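Pirin-like protein (Geobacillus kaustophilus, PDB 2P17) is of uncharacterised function, but belongs to the pirin family of cupin-fold proteins and binds one iron ion per subunit. Local coordinates at residues 190-195 / 199-204; 36-41 / 163-168; 11-16 / 42-47; 145-150 / 180-185; 89-92 / 96-99. All coordinates share one frame; numbering follows the deposited sequence.

Contact 1 (190-195 / 199-204)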
# COMPACT_ATOMS: atom_id res chain seq x y z
N GLY A 190 1.02 -10.82 -0.85
CA GLY A 190 1.54 -9.47 -0.76
C GLY A 190 2.81 -9.17 -1.52
O GLY A 190 3.32 -10.00 -2.28
N PHE A 191 3.31 -7.98 -1.27
CA PHE A 191 4.45 -7.45 -1.98
C PHE A 191 4.92 -6.23 -1.21
O PHE A 191 4.23 -5.74 -0.30
CB PHE A 191 4.05 -7.06 -3.42
CG PHE A 191 3.04 -5.95 -3.49
CD1 PHE A 191 3.48 -4.63 -3.55
CD2 PHE A 191 1.68 -6.21 -3.40
CE1 PHE A 191 2.57 -3.58 -3.56
CE2 PHE A 191 0.76 -5.17 -3.41
CZ PHE A 191 1.19 -3.86 -3.49
N LEU A 192 6.06 -5.70 -1.59
CA LEU A 192 6.49 -4.40 -1.07
C LEU A 192 6.94 -3.50 -2.20
O LEU A 192 7.30 -3.99 -3.27
CB LEU A 192 7.56 -4.54 0.04
CG LEU A 192 8.87 -5.25 -0.31
CD1 LEU A 192 9.84 -4.34 -1.07
CD2 LEU A 192 9.53 -5.79 0.95
N TYR A 193 6.90 -2.19 -1.97
CA TYR A 193 7.37 -1.24 -2.96
C TYR A 193 8.38 -0.32 -2.29
O TYR A 193 8.11 0.21 -1.20
CB TYR A 193 6.20 -0.43 -3.54
CG TYR A 193 6.67 0.62 -4.51
CD1 TYR A 193 7.09 0.26 -5.78
CD2 TYR A 193 6.73 1.97 -4.14
CE1 TYR A 193 7.54 1.22 -6.68
CE2 TYR A 193 7.19 2.94 -5.02
CZ TYR A 193 7.58 2.55 -6.29
OH TYR A 193 8.05 3.49 -7.19
N ILE A 194 9.54 -0.14 -2.92
CA ILE A 194 10.62 0.60 -2.30
C ILE A 194 10.60 2.06 -2.73
O ILE A 194 10.67 2.36 -3.92
CB ILE A 194 12.00 -0.05 -2.61
CG1 ILE A 194 12.00 -1.50 -2.13
CG2 ILE A 194 13.10 0.73 -1.90
CD1 ILE A 194 13.21 -2.30 -2.59
N LEU A 195 10.49 2.95 -1.74
CA LEU A 195 10.46 4.38 -1.99
C LEU A 195 11.85 5.00 -2.10
O LEU A 195 12.06 5.93 -2.90
CB LEU A 195 9.70 5.09 -0.85
CG LEU A 195 8.23 4.69 -0.70
CD1 LEU A 195 7.68 5.16 0.65
CD2 LEU A 195 7.42 5.23 -1.85
N GLY A 199 18.24 -2.68 -0.49
CA GLY A 199 18.48 -3.69 0.51
C GLY A 199 18.42 -5.07 -0.11
O GLY A 199 18.39 -5.21 -1.33
N VAL A 200 18.43 -6.09 0.75
CA VAL A 200 18.22 -7.47 0.32
C VAL A 200 17.02 -8.04 1.11
O VAL A 200 16.76 -7.63 2.25
CB VAL A 200 19.48 -8.36 0.48
CG1 VAL A 200 20.56 -7.91 -0.47
CG2 VAL A 200 20.00 -8.35 1.90
N PHE A 201 16.31 -8.98 0.48
CA PHE A 201 14.96 -9.33 0.92
C PHE A 201 14.70 -10.81 0.84
O PHE A 201 15.08 -11.46 -0.12
CB PHE A 201 13.93 -8.61 0.03
CG PHE A 201 14.00 -7.12 0.12
CD1 PHE A 201 13.23 -6.44 1.06
CD2 PHE A 201 14.85 -6.40 -0.71
CE1 PHE A 201 13.29 -5.06 1.14
CE2 PHE A 201 14.92 -5.02 -0.62
CZ PHE A 201 14.14 -4.35 0.30
N GLY A 202 14.02 -11.33 1.86
CA GLY A 202 13.53 -12.70 1.83
C GLY A 202 14.58 -13.74 2.10
O GLY A 202 15.73 -13.42 2.41
N ALA A 203 14.18 -15.00 1.97
CA ALA A 203 15.05 -16.13 2.29
C ALA A 203 16.34 -16.18 1.48
O ALA A 203 17.38 -16.63 1.99
CB ALA A 203 14.29 -17.43 2.12
N ASP A 204 16.29 -15.69 0.25
CA ASP A 204 17.42 -15.77 -0.68
C ASP A 204 18.17 -14.45 -0.83
O ASP A 204 19.03 -14.32 -1.71
CB ASP A 204 16.95 -16.26 -2.05
CG ASP A 204 16.30 -17.63 -2.00
OD1 ASP A 204 16.92 -18.56 -1.44
OD2 ASP A 204 15.17 -17.77 -2.51
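Phe201 turns its ring toward Leu192 and Ile194, and these two aliphatic side chains carry the contact with it. Leu192 meets the CD1-CE1 part of the ring. Its CD2 lies 3.8 Å from Phe201 CD1 and stands equally near CE1, while Leu192 CD1 makes a slightly longer approach at CE1. The two side chains cross at a slant. Leu192 has CG placed between the backbone N and the carbonyl carbon (chi1 59°), and from there both methyls reach the ring. Ile194 and Phe201 approach each other from opposite directions, and Ile194 touches the CZ end of the ring. Its CD1 is 3.7 Å from Phe201 CZ and 3.8 Å from Phe201 CE2. Both approaches are oblique to the ring.

The two strands follow each other in the chain through a short turn, yet their backbones do not pair here. CA of Leu192 and CA of Phe201 are 10.0 Å apart. Strand 189-196 pairs with 212-216 and 235-242, whereas strand 198-201 pairs with 206-209 and 224-231. In this cupin barrel the two strands thus have different partners and meet through their side chains in the interior. All three residues are buried. Leu214 adds to the same apolar cluster by touching each of them, and Leu235 packs on Ile194 and Phe201. Ile7 of strand 3-19 also reaches the Phe201 side chain.

Contact 2 (36-41 / 163-168)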
# COMPACT_ATOMS: atom_id res chain seq x y z
N TYR A 36 -2.96 -11.18 -7.70
CA TYR A 36 -2.76 -10.15 -6.67
C TYR A 36 -3.79 -10.12 -5.55
O TYR A 36 -3.60 -9.39 -4.58
CB TYR A 36 -2.70 -8.77 -7.32
CG TYR A 36 -1.60 -8.59 -8.35
CD1 TYR A 36 -0.30 -9.06 -8.12
CD2 TYR A 36 -1.85 -7.89 -9.52
CE1 TYR A 36 0.70 -8.87 -9.07
CE2 TYR A 36 -0.85 -7.68 -10.46
CZ TYR A 36 0.42 -8.17 -10.23
OH TYR A 36 1.42 -7.95 -11.17
N ASP A 37 -4.84 -10.93 -5.70
CA ASP A 37 -5.94 -11.07 -4.74
C ASP A 37 -5.41 -10.96 -3.31
O ASP A 37 -4.57 -11.77 -2.91
CB ASP A 37 -6.57 -12.46 -4.99
CG ASP A 37 -7.86 -12.70 -4.23
OD1 ASP A 37 -8.39 -11.76 -3.60
OD2 ASP A 37 -8.34 -13.86 -4.27
N PRO A 38 -5.92 -10.01 -2.50
CA PRO A 38 -7.11 -9.17 -2.68
C PRO A 38 -6.89 -7.83 -3.38
O PRO A 38 -7.82 -7.02 -3.45
CB PRO A 38 -7.55 -8.90 -1.23
CG PRO A 38 -6.22 -8.80 -0.47
CD PRO A 38 -5.29 -9.79 -1.18
N PHE A 39 -5.68 -7.57 -3.87
CA PHE A 39 -5.39 -6.28 -4.51
C PHE A 39 -5.76 -6.30 -5.98
O PHE A 39 -5.64 -7.34 -6.63
CB PHE A 39 -3.93 -5.90 -4.28
CG PHE A 39 -3.54 -5.97 -2.84
CD1 PHE A 39 -4.15 -5.14 -1.91
CD2 PHE A 39 -2.62 -6.90 -2.39
CE1 PHE A 39 -3.83 -5.20 -0.55
CE2 PHE A 39 -2.29 -6.96 -1.04
CZ PHE A 39 -2.90 -6.11 -0.13
N LEU A 40 -6.24 -5.17 -6.49
CA LEU A 40 -6.70 -5.10 -7.87
C LEU A 40 -5.76 -4.30 -8.75
O LEU A 40 -5.65 -4.56 -9.95
CB LEU A 40 -8.12 -4.53 -7.95
CG LEU A 40 -9.20 -5.39 -7.30
CD1 LEU A 40 -10.46 -4.57 -7.12
CD2 LEU A 40 -9.48 -6.67 -8.11
N LEU A 41 -5.08 -3.34 -8.14
CA LEU A 41 -4.08 -2.54 -8.85
C LEU A 41 -3.35 -1.65 -7.86
O LEU A 41 -3.81 -1.42 -6.74
CB LEU A 41 -4.69 -1.72 -9.99
CG LEU A 41 -5.68 -0.60 -9.70
CD1 LEU A 41 -4.99 0.69 -9.28
CD2 LEU A 41 -6.55 -0.34 -10.94
N ASN A 163 -10.96 -2.56 8.78
CA ASN A 163 -10.77 -3.37 7.58
C ASN A 163 -12.03 -4.18 7.32
O ASN A 163 -12.72 -4.60 8.26
CB ASN A 163 -9.61 -4.36 7.74
CG ASN A 163 -8.20 -3.75 7.53
OD1 ASN A 163 -7.21 -4.47 7.65
ND2 ASN A 163 -8.11 -2.46 7.21
N ILE A 164 -12.29 -4.42 6.04
CA ILE A 164 -13.21 -5.46 5.62
C ILE A 164 -12.34 -6.68 5.26
O ILE A 164 -12.28 -7.63 6.04
CB ILE A 164 -14.14 -4.95 4.49
CG1 ILE A 164 -15.10 -3.90 5.07
CG2 ILE A 164 -14.93 -6.09 3.88
CD1 ILE A 164 -15.77 -3.03 4.05
N VAL A 165 -11.66 -6.65 4.12
CA VAL A 165 -10.61 -7.63 3.87
C VAL A 165 -9.45 -7.28 4.79
O VAL A 165 -8.96 -6.15 4.77
CB VAL A 165 -10.12 -7.59 2.39
CG1 VAL A 165 -8.82 -8.38 2.22
CG2 VAL A 165 -11.18 -8.15 1.45
N PRO A 166 -8.98 -8.25 5.61
CA PRO A 166 -7.79 -7.98 6.41
C PRO A 166 -6.59 -7.63 5.54
O PRO A 166 -6.22 -8.40 4.65
CB PRO A 166 -7.54 -9.31 7.15
CG PRO A 166 -8.89 -9.96 7.21
CD PRO A 166 -9.52 -9.60 5.88
N VAL A 167 -6.02 -6.45 5.78
CA VAL A 167 -4.85 -5.98 5.05
C VAL A 167 -3.81 -5.49 6.05
O VAL A 167 -4.11 -4.69 6.95
CB VAL A 167 -5.21 -4.83 4.07
CG1 VAL A 167 -3.96 -4.21 3.42
CG2 VAL A 167 -6.17 -5.32 3.00
N THR A 168 -2.59 -5.96 5.90
CA THR A 168 -1.46 -5.42 6.63
C THR A 168 -0.71 -4.46 5.72
O THR A 168 -0.31 -4.83 4.61
CB THR A 168 -0.56 -6.54 7.14
OG1 THR A 168 -1.22 -7.19 8.23
CG2 THR A 168 0.81 -6.01 7.59
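Val167, which packs against Phe39, is held through its backbone by Asn163 OD1. Val167 N donates to that oxygen at 3.0 Å with a nearly straight N-H...O angle of 169°. The donor lies well above the carbonyl plane of the amide. The bond closes the loop 163-167 on itself. Asn163 ND2 bonds to Ser151 OG, which also bonds to Val167 O, so one hydroxyl joins both ends of the loop.

Across the contact the meeting is apolar. Val165 puts CG1 anti to its backbone N (chi1 166°), and that methyl lies 3.7 Å from Pro38 CB and 3.8 Å from Pro38 CG. Val167 CG1 comes to the edge of the Phe39 ring, near its plane, 4.1 Å from Phe39 CE1. Pro38 follows a cis peptide bond, and its CG stands 4.2 Å above the plane of the Phe39 ring, over the centre. One face of the ring is thereby covered from within its own segment. Phe39 N also bonds to Tyr36 O.

All four touching residues are buried. The contact lies where the chain enters two strands of different cupin domains. Strand 39-47 pairs with 109-117, whose Leu114 touches Phe39. Strand 167-174 pairs with 145-149 and 235-242. Trp90 of strand 88-92 packs on Val167 and Asn163, and Asp37 bonds to the backbone N of Val245 and Asn246.

Contact 3 (11-16 / 42-47)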
# COMPACT_ATOMS: atom_id res chain seq x y z
N LYS A 11 9.61 -6.37 -9.90
CA LYS A 11 9.11 -5.47 -10.95
C LYS A 11 9.74 -4.08 -10.84
O LYS A 11 9.74 -3.49 -9.76
CB LYS A 11 7.58 -5.36 -10.86
CG LYS A 11 6.95 -4.19 -11.62
CD LYS A 11 6.89 -4.43 -13.11
CE LYS A 11 6.15 -3.29 -13.81
NZ LYS A 11 6.19 -3.41 -15.31
N THR A 12 10.23 -3.55 -11.96
CA THR A 12 10.78 -2.21 -12.00
C THR A 12 9.73 -1.32 -12.64
O THR A 12 9.37 -1.53 -13.80
CB THR A 12 12.10 -2.17 -12.79
OG1 THR A 12 13.03 -3.08 -12.19
CG2 THR A 12 12.69 -0.77 -12.77
N VAL A 13 9.24 -0.32 -11.90
CA VAL A 13 8.19 0.55 -12.41
C VAL A 13 8.73 1.40 -13.55
O VAL A 13 9.82 1.98 -13.44
CB VAL A 13 7.59 1.43 -11.26
CG1 VAL A 13 6.58 2.45 -11.80
CG2 VAL A 13 6.93 0.53 -10.23
N GLN A 14 7.99 1.43 -14.66
CA GLN A 14 8.30 2.26 -15.83
C GLN A 14 7.26 3.37 -15.92
O GLN A 14 6.10 3.11 -16.25
CB GLN A 14 8.28 1.43 -17.13
CG GLN A 14 9.16 0.18 -17.14
CD GLN A 14 9.10 -0.58 -18.46
OE1 GLN A 14 9.48 -0.06 -19.51
NE2 GLN A 14 8.65 -1.83 -18.40
N MSE A 15 7.67 4.59 -15.60
CA MSE A 15 6.75 5.72 -15.62
C MSE A 15 6.58 6.29 -17.01
O MSE A 15 7.51 6.25 -17.83
CB MSE A 15 7.22 6.80 -14.65
CG MSE A 15 7.31 6.29 -13.24
SE MSE A 15 7.37 7.70 -11.95
CE MSE A 15 5.51 8.26 -12.03
N THR A 16 5.39 6.81 -17.27
CA THR A 16 5.07 7.43 -18.55
C THR A 16 4.45 8.80 -18.30
O THR A 16 3.84 9.03 -17.26
CB THR A 16 4.10 6.56 -19.40
OG1 THR A 16 3.94 7.14 -20.70
CG2 THR A 16 2.74 6.43 -18.74
N LEU A 42 -2.18 -1.18 -8.27
CA LEU A 42 -1.44 -0.18 -7.51
C LEU A 42 -0.80 0.74 -8.53
O LEU A 42 -0.02 0.28 -9.37
CB LEU A 42 -0.37 -0.82 -6.63
CG LEU A 42 0.51 0.17 -5.85
CD1 LEU A 42 -0.29 1.08 -4.90
CD2 LEU A 42 1.57 -0.59 -5.07
N MSE A 43 -1.14 2.02 -8.45
CA MSE A 43 -0.69 3.02 -9.41
C MSE A 43 0.11 4.10 -8.71
O MSE A 43 -0.28 4.58 -7.64
CB MSE A 43 -1.91 3.64 -10.08
CG MSE A 43 -1.59 4.66 -11.14
SE MSE A 43 -3.16 4.98 -12.20
CE MSE A 43 -3.43 3.17 -12.86
N GLU A 44 1.23 4.49 -9.33
CA GLU A 44 2.03 5.62 -8.88
C GLU A 44 1.68 6.82 -9.73
O GLU A 44 1.63 6.71 -10.96
CB GLU A 44 3.52 5.31 -9.01
CG GLU A 44 4.43 6.47 -8.61
CD GLU A 44 5.88 6.29 -9.05
OE1 GLU A 44 6.13 5.67 -10.11
OE2 GLU A 44 6.76 6.80 -8.34
N ASP A 45 1.41 7.95 -9.09
CA ASP A 45 1.06 9.17 -9.80
C ASP A 45 1.87 10.35 -9.31
O ASP A 45 2.12 10.49 -8.11
CB ASP A 45 -0.43 9.49 -9.64
CG ASP A 45 -1.31 8.48 -10.33
OD1 ASP A 45 -1.46 8.56 -11.57
OD2 ASP A 45 -1.87 7.60 -9.63
N ILE A 46 2.30 11.18 -10.25
CA ILE A 46 2.87 12.48 -9.93
C ILE A 46 1.99 13.48 -10.67
O ILE A 46 1.93 13.45 -11.91
CB ILE A 46 4.34 12.60 -10.40
CG1 ILE A 46 5.20 11.52 -9.73
CG2 ILE A 46 4.87 14.01 -10.14
CD1 ILE A 46 6.61 11.44 -10.25
N PHE A 47 1.31 14.36 -9.94
CA PHE A 47 0.28 15.18 -10.57
C PHE A 47 0.09 16.55 -9.94
O PHE A 47 0.42 16.76 -8.77
CB PHE A 47 -1.05 14.41 -10.72
CG PHE A 47 -1.66 13.94 -9.41
CD1 PHE A 47 -2.85 14.49 -8.96
CD2 PHE A 47 -1.07 12.92 -8.67
CE1 PHE A 47 -3.44 14.05 -7.79
CE2 PHE A 47 -1.65 12.47 -7.48
CZ PHE A 47 -2.84 13.05 -7.03
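Met15, present as selenomethionine, lies across the carboxylate end of Glu44, the two side chains meeting at about a right angle. This is the polarisable part of the contact. Glu44 OE1 approaches Met15 SE at 3.0 Å, and Met15 CE at 3.3 Å. These separations are short for atoms that are not bonded, so their exact values are doubtful; the contact is not a hydrogen bond. The oxygen comes broadside to the selenium and does not lie on the extension of either carbon-selenium bond. Val13 CG1 stands 3.7 Å from the same Glu44 OE1, a plain contact between a methyl and an oxygen. Glu44 reaches this place with an extended chain, CG anti to the backbone N (chi1 178°). Met15 bends at its last torsion (chi3 74°), which carries CE toward the other strand.

The apolar part is the meeting of Met15 with Ile46. Met15 CE packs on Ile46 CD1 at 3.8 Å and also comes near Ile46 CG1. No hydrogen bond crosses between the segments.

The backbones do not pair directly here. Both strand 3-19 and strand 39-47 pair with strand 22-26, and strand 3-19 also pairs with 212-216 and 224-231 of the other cupin half. Arg23 touches Met15 and Tyr193 touches both Val13 and Glu44.

The firm polar partner of Glu44 lies elsewhere: its OE2 bonds to His110 NE2. A buried carboxylate thus has one oxygen held by a histidine, while the other lies beside the methyls of Val13 and Met15 and the selenium. The hydrogen bond with His110 probably helps to stabilise the carboxylate in these largely apolar surroundings.

Contact 4 (145-150 / 180-185)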
# COMPACT_ATOMS: atom_id res chain seq x y z
N ALA A 145 15.58 0.92 13.13
CA ALA A 145 14.39 0.84 12.26
C ALA A 145 13.10 1.27 12.93
O ALA A 145 12.91 1.09 14.13
CB ALA A 145 14.23 -0.58 11.70
N THR A 146 12.20 1.80 12.12
CA THR A 146 10.83 2.03 12.57
C THR A 146 9.90 1.37 11.58
O THR A 146 10.14 1.39 10.37
CB THR A 146 10.47 3.51 12.71
OG1 THR A 146 10.73 4.19 11.49
CG2 THR A 146 11.27 4.18 13.81
N ILE A 147 8.89 0.71 12.11
CA ILE A 147 7.86 0.07 11.30
C ILE A 147 6.54 0.69 11.73
O ILE A 147 6.06 0.43 12.84
CB ILE A 147 7.84 -1.46 11.49
CG1 ILE A 147 9.21 -2.06 11.15
CG2 ILE A 147 6.74 -2.09 10.61
CD1 ILE A 147 10.07 -2.30 12.39
N ARG A 148 5.98 1.53 10.86
CA ARG A 148 4.74 2.26 11.14
C ARG A 148 3.60 1.47 10.55
O ARG A 148 3.62 1.11 9.38
CB ARG A 148 4.81 3.66 10.53
CG ARG A 148 3.65 4.56 10.89
CD ARG A 148 3.92 5.97 10.41
NE ARG A 148 5.00 6.61 11.17
CZ ARG A 148 6.25 6.80 10.75
NH1 ARG A 148 6.68 6.41 9.53
NH2 ARG A 148 7.10 7.40 11.58
N VAL A 149 2.60 1.18 11.37
CA VAL A 149 1.52 0.29 10.96
C VAL A 149 0.30 1.12 10.57
O VAL A 149 -0.34 1.73 11.42
CB VAL A 149 1.16 -0.73 12.08
CG1 VAL A 149 0.17 -1.76 11.55
CG2 VAL A 149 2.42 -1.40 12.62
N PHE A 150 -0.04 1.11 9.28
CA PHE A 150 -1.21 1.81 8.77
C PHE A 150 -2.46 0.95 8.75
O PHE A 150 -3.58 1.47 8.82
CB PHE A 150 -0.94 2.38 7.37
CG PHE A 150 -0.10 3.62 7.39
CD1 PHE A 150 -0.69 4.85 7.63
CD2 PHE A 150 1.28 3.56 7.20
CE1 PHE A 150 0.06 6.01 7.66
CE2 PHE A 150 2.05 4.73 7.22
CZ PHE A 150 1.44 5.95 7.46
N VAL A 180 15.25 -6.24 9.64
CA VAL A 180 13.90 -6.13 10.19
C VAL A 180 13.11 -7.34 9.71
O VAL A 180 13.32 -7.81 8.59
CB VAL A 180 13.17 -4.85 9.67
CG1 VAL A 180 11.74 -4.77 10.19
CG2 VAL A 180 13.92 -3.60 10.09
N VAL A 181 12.21 -7.82 10.55
CA VAL A 181 11.35 -8.94 10.19
C VAL A 181 9.88 -8.52 10.24
O VAL A 181 9.44 -7.92 11.24
CB VAL A 181 11.54 -10.13 11.17
CG1 VAL A 181 10.61 -11.26 10.84
CG2 VAL A 181 12.98 -10.61 11.15
N GLN A 182 9.14 -8.83 9.18
CA GLN A 182 7.68 -8.70 9.18
C GLN A 182 7.02 -10.08 9.18
O GLN A 182 7.30 -10.91 8.31
CB GLN A 182 7.23 -7.90 7.96
CG GLN A 182 5.71 -7.83 7.81
CD GLN A 182 5.03 -7.01 8.89
OE1 GLN A 182 5.54 -5.97 9.29
NE2 GLN A 182 3.87 -7.46 9.34
N ASP A 183 6.12 -10.31 10.14
CA ASP A 183 5.31 -11.54 10.21
C ASP A 183 4.09 -11.43 9.31
O ASP A 183 3.47 -10.37 9.21
CB ASP A 183 4.86 -11.82 11.64
CG ASP A 183 4.12 -10.64 12.26
OD1 ASP A 183 4.63 -9.50 12.17
OD2 ASP A 183 3.03 -10.86 12.84
N LEU A 184 3.75 -12.54 8.65
CA LEU A 184 2.53 -12.60 7.84
C LEU A 184 1.88 -13.95 7.98
O LEU A 184 2.57 -14.96 7.96
CB LEU A 184 2.85 -12.40 6.35
CG LEU A 184 3.37 -11.03 5.93
CD1 LEU A 184 3.82 -11.12 4.49
CD2 LEU A 184 2.29 -9.95 6.12
N PRO A 185 0.54 -13.99 8.12
CA PRO A 185 -0.16 -15.28 8.06
C PRO A 185 0.12 -15.95 6.72
O PRO A 185 0.24 -15.26 5.70
CB PRO A 185 -1.62 -14.89 8.18
CG PRO A 185 -1.59 -13.55 8.91
CD PRO A 185 -0.37 -12.86 8.39
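Val180 reaches Ala145 with one methyl and Ile147 with the other. The apolar contacts do most of the work. Val180 CG2 lies 3.4 Å from Ala145 CB, tighter than ordinary van der Waals contact between carbons. Val180 CG1 meets Ile147 CD1 at 3.7 Å and Ile147 CG1 at 3.8 Å, with the two side chains tip to tip. The valine fork explains the division: CG1 is anti to the backbone N (chi1 177°), which leaves CG2 on the side of Ala145. Ile147 has its second torsion at 97°, away from a staggered value, so the end of this side chain is probably somewhat strained.

The polar part is set apart from this cluster. Gln182 OE1 comes no nearer to Ile147 CG2 than 4.3 Å. Gln182 NE2 donates to Asp183 O of its own strand at 2.9 Å, a bent bond, and is also bonded to Ser153 O. Gln182 OE1 is bonded to Ser154 OG.

The strands run in nearly the same direction, 22° apart, with their axes 9.1 Å from each other at closest. They are not sheet neighbours: 145-149 pairs with 139-142 and 167-174, and 179-185 pairs with 224-231. They face one another across the interior of the C-terminal cupin barrel, where Val170 and Val174 of strand 167-174 add apolar surface to Ile147 and Val180.

Chemically, the contact between these two segments is packing, with no direct hydrogen bond. The buried amide of Gln182 spends its bonds on strand 153-154 and on its own backbone. It therefore borders the apolar cluster with its polar atoms already satisfied.

Contact 5 (89-92 / 96-99). With FE (Fe (III) ion), chain B.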
# COMPACT_ATOMS: atom_id res chain seq x y z
N GLN A 89 -4.92 7.60 3.32
CA GLN A 89 -6.37 7.55 3.47
C GLN A 89 -6.91 6.22 2.96
O GLN A 89 -6.36 5.63 2.02
CB GLN A 89 -7.06 8.73 2.77
CG GLN A 89 -6.86 8.74 1.26
CD GLN A 89 -7.25 10.05 0.58
OE1 GLN A 89 -7.77 10.97 1.20
NE2 GLN A 89 -7.01 10.11 -0.73
N TRP A 90 -8.00 5.78 3.58
CA TRP A 90 -8.61 4.49 3.28
C TRP A 90 -10.07 4.77 2.95
O TRP A 90 -10.84 5.17 3.82
CB TRP A 90 -8.50 3.60 4.52
CG TRP A 90 -8.56 2.13 4.24
CD1 TRP A 90 -9.66 1.38 3.90
CD2 TRP A 90 -7.45 1.23 4.30
NE1 TRP A 90 -9.29 0.05 3.75
CE2 TRP A 90 -7.94 -0.06 3.98
CE3 TRP A 90 -6.08 1.38 4.59
CZ2 TRP A 90 -7.11 -1.19 3.94
CZ3 TRP A 90 -5.25 0.26 4.55
CH2 TRP A 90 -5.77 -1.01 4.22
N MSE A 91 -10.44 4.58 1.69
CA MSE A 91 -11.79 4.89 1.28
C MSE A 91 -12.50 3.62 0.86
O MSE A 91 -12.09 2.95 -0.08
CB MSE A 91 -11.81 5.90 0.14
CG MSE A 91 -13.22 6.38 -0.17
SE MSE A 91 -13.38 7.47 -1.77
CE MSE A 91 -11.55 8.10 -1.94
N THR A 92 -13.55 3.27 1.60
CA THR A 92 -14.40 2.14 1.25
C THR A 92 -15.51 2.65 0.34
O THR A 92 -16.35 3.43 0.79
CB THR A 92 -14.99 1.49 2.50
OG1 THR A 92 -13.93 1.18 3.41
CG2 THR A 92 -15.77 0.21 2.16
N GLY A 96 -21.42 2.59 -3.29
CA GLY A 96 -21.03 3.61 -4.24
C GLY A 96 -20.70 4.94 -3.62
O GLY A 96 -21.34 5.37 -2.65
N VAL A 97 -19.69 5.60 -4.19
CA VAL A 97 -19.29 6.93 -3.76
C VAL A 97 -18.60 7.60 -4.94
O VAL A 97 -18.10 6.91 -5.83
CB VAL A 97 -18.33 6.84 -2.52
CG1 VAL A 97 -16.92 6.36 -2.92
CG2 VAL A 97 -18.27 8.14 -1.75
N VAL A 98 -18.60 8.94 -4.98
CA VAL A 98 -17.70 9.63 -5.90
C VAL A 98 -16.57 10.26 -5.12
O VAL A 98 -16.72 10.59 -3.94
CB VAL A 98 -18.38 10.71 -6.82
CG1 VAL A 98 -19.40 10.06 -7.76
CG2 VAL A 98 -19.00 11.82 -6.00
N HIS A 99 -15.43 10.42 -5.78
CA HIS A 99 -14.29 11.05 -5.14
C HIS A 99 -13.47 11.86 -6.13
O HIS A 99 -13.60 11.70 -7.35
CB HIS A 99 -13.41 9.98 -4.47
CG HIS A 99 -12.44 9.33 -5.41
ND1 HIS A 99 -11.07 9.45 -5.26
CD2 HIS A 99 -12.63 8.58 -6.51
CE1 HIS A 99 -10.47 8.78 -6.23
NE2 HIS A 99 -11.39 8.24 -7.00
FE FE B . -10.72 7.11 -8.40
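Met91, a selenomethionine here, folds its end against His99, the histidine that binds the iron. This is the tight part of the contact. Met91 SE and Met91 CE both lie 3.7 Å from His99 CB, and CE is 3.6 Å from His99 ND1. The methyl comes to the ring obliquely. Selenium is 4.9 Å from the centroid of the His99 ring, 42° off its normal. The chain of Met91 starts anti to the backbone N and bends at chi3, which lays CE beside the imidazole. Val97 CG1 completes the packing at 3.9 Å from Met91 SE.

The looser side is at Gly96 and Val98, which are partly exposed. Val98 points away from strand 88-92. The backbones stay apart: CA of Met91 and CA of His99 are 9.2 Å from each other.

His99 NE2 binds the iron(III) ion at 1.9 Å, and His57 NE2 is the other protein ligand seen. Both sit in the N-terminal cupin barrel, where such metal sites are characteristic. Glu101 and His55 are further predicted ligands. In this structure Glu101 OE2 bonds to His99 ND1, and Gln89 NE2 bonds to Glu101 OE1. The imidazole is therefore fixed at both nitrogens, by metal on one and carboxylate on the other. Met91 adds no bond but packs obliquely against it, while Gln89 of the same strand probably helps to position Glu101.

Iron is bound in contact 5 alone, and the other four lie away from it in the fold. Contact 2 is the neighbour that touches contact 5: its centre is about 15 Å away, and Val167 CG1 lies 3.8 Å from Trp90 CH2. Contact 2 also reaches contact 1, where Phe39 CD2 is 3.9 Å from Phe191 CE2. Contact 3 follows contact 2 on strand 39-47 and meets contact 1 through Leu42 CD2 and Phe191 CE1, 3.5 Å apart. Contacts 1 and 4 are centred about 12 Å apart in the C-terminal cupin half, without touching. Contacts 1 and 5 lie on opposite sides of the chain centre, with about 29 Å between their centres.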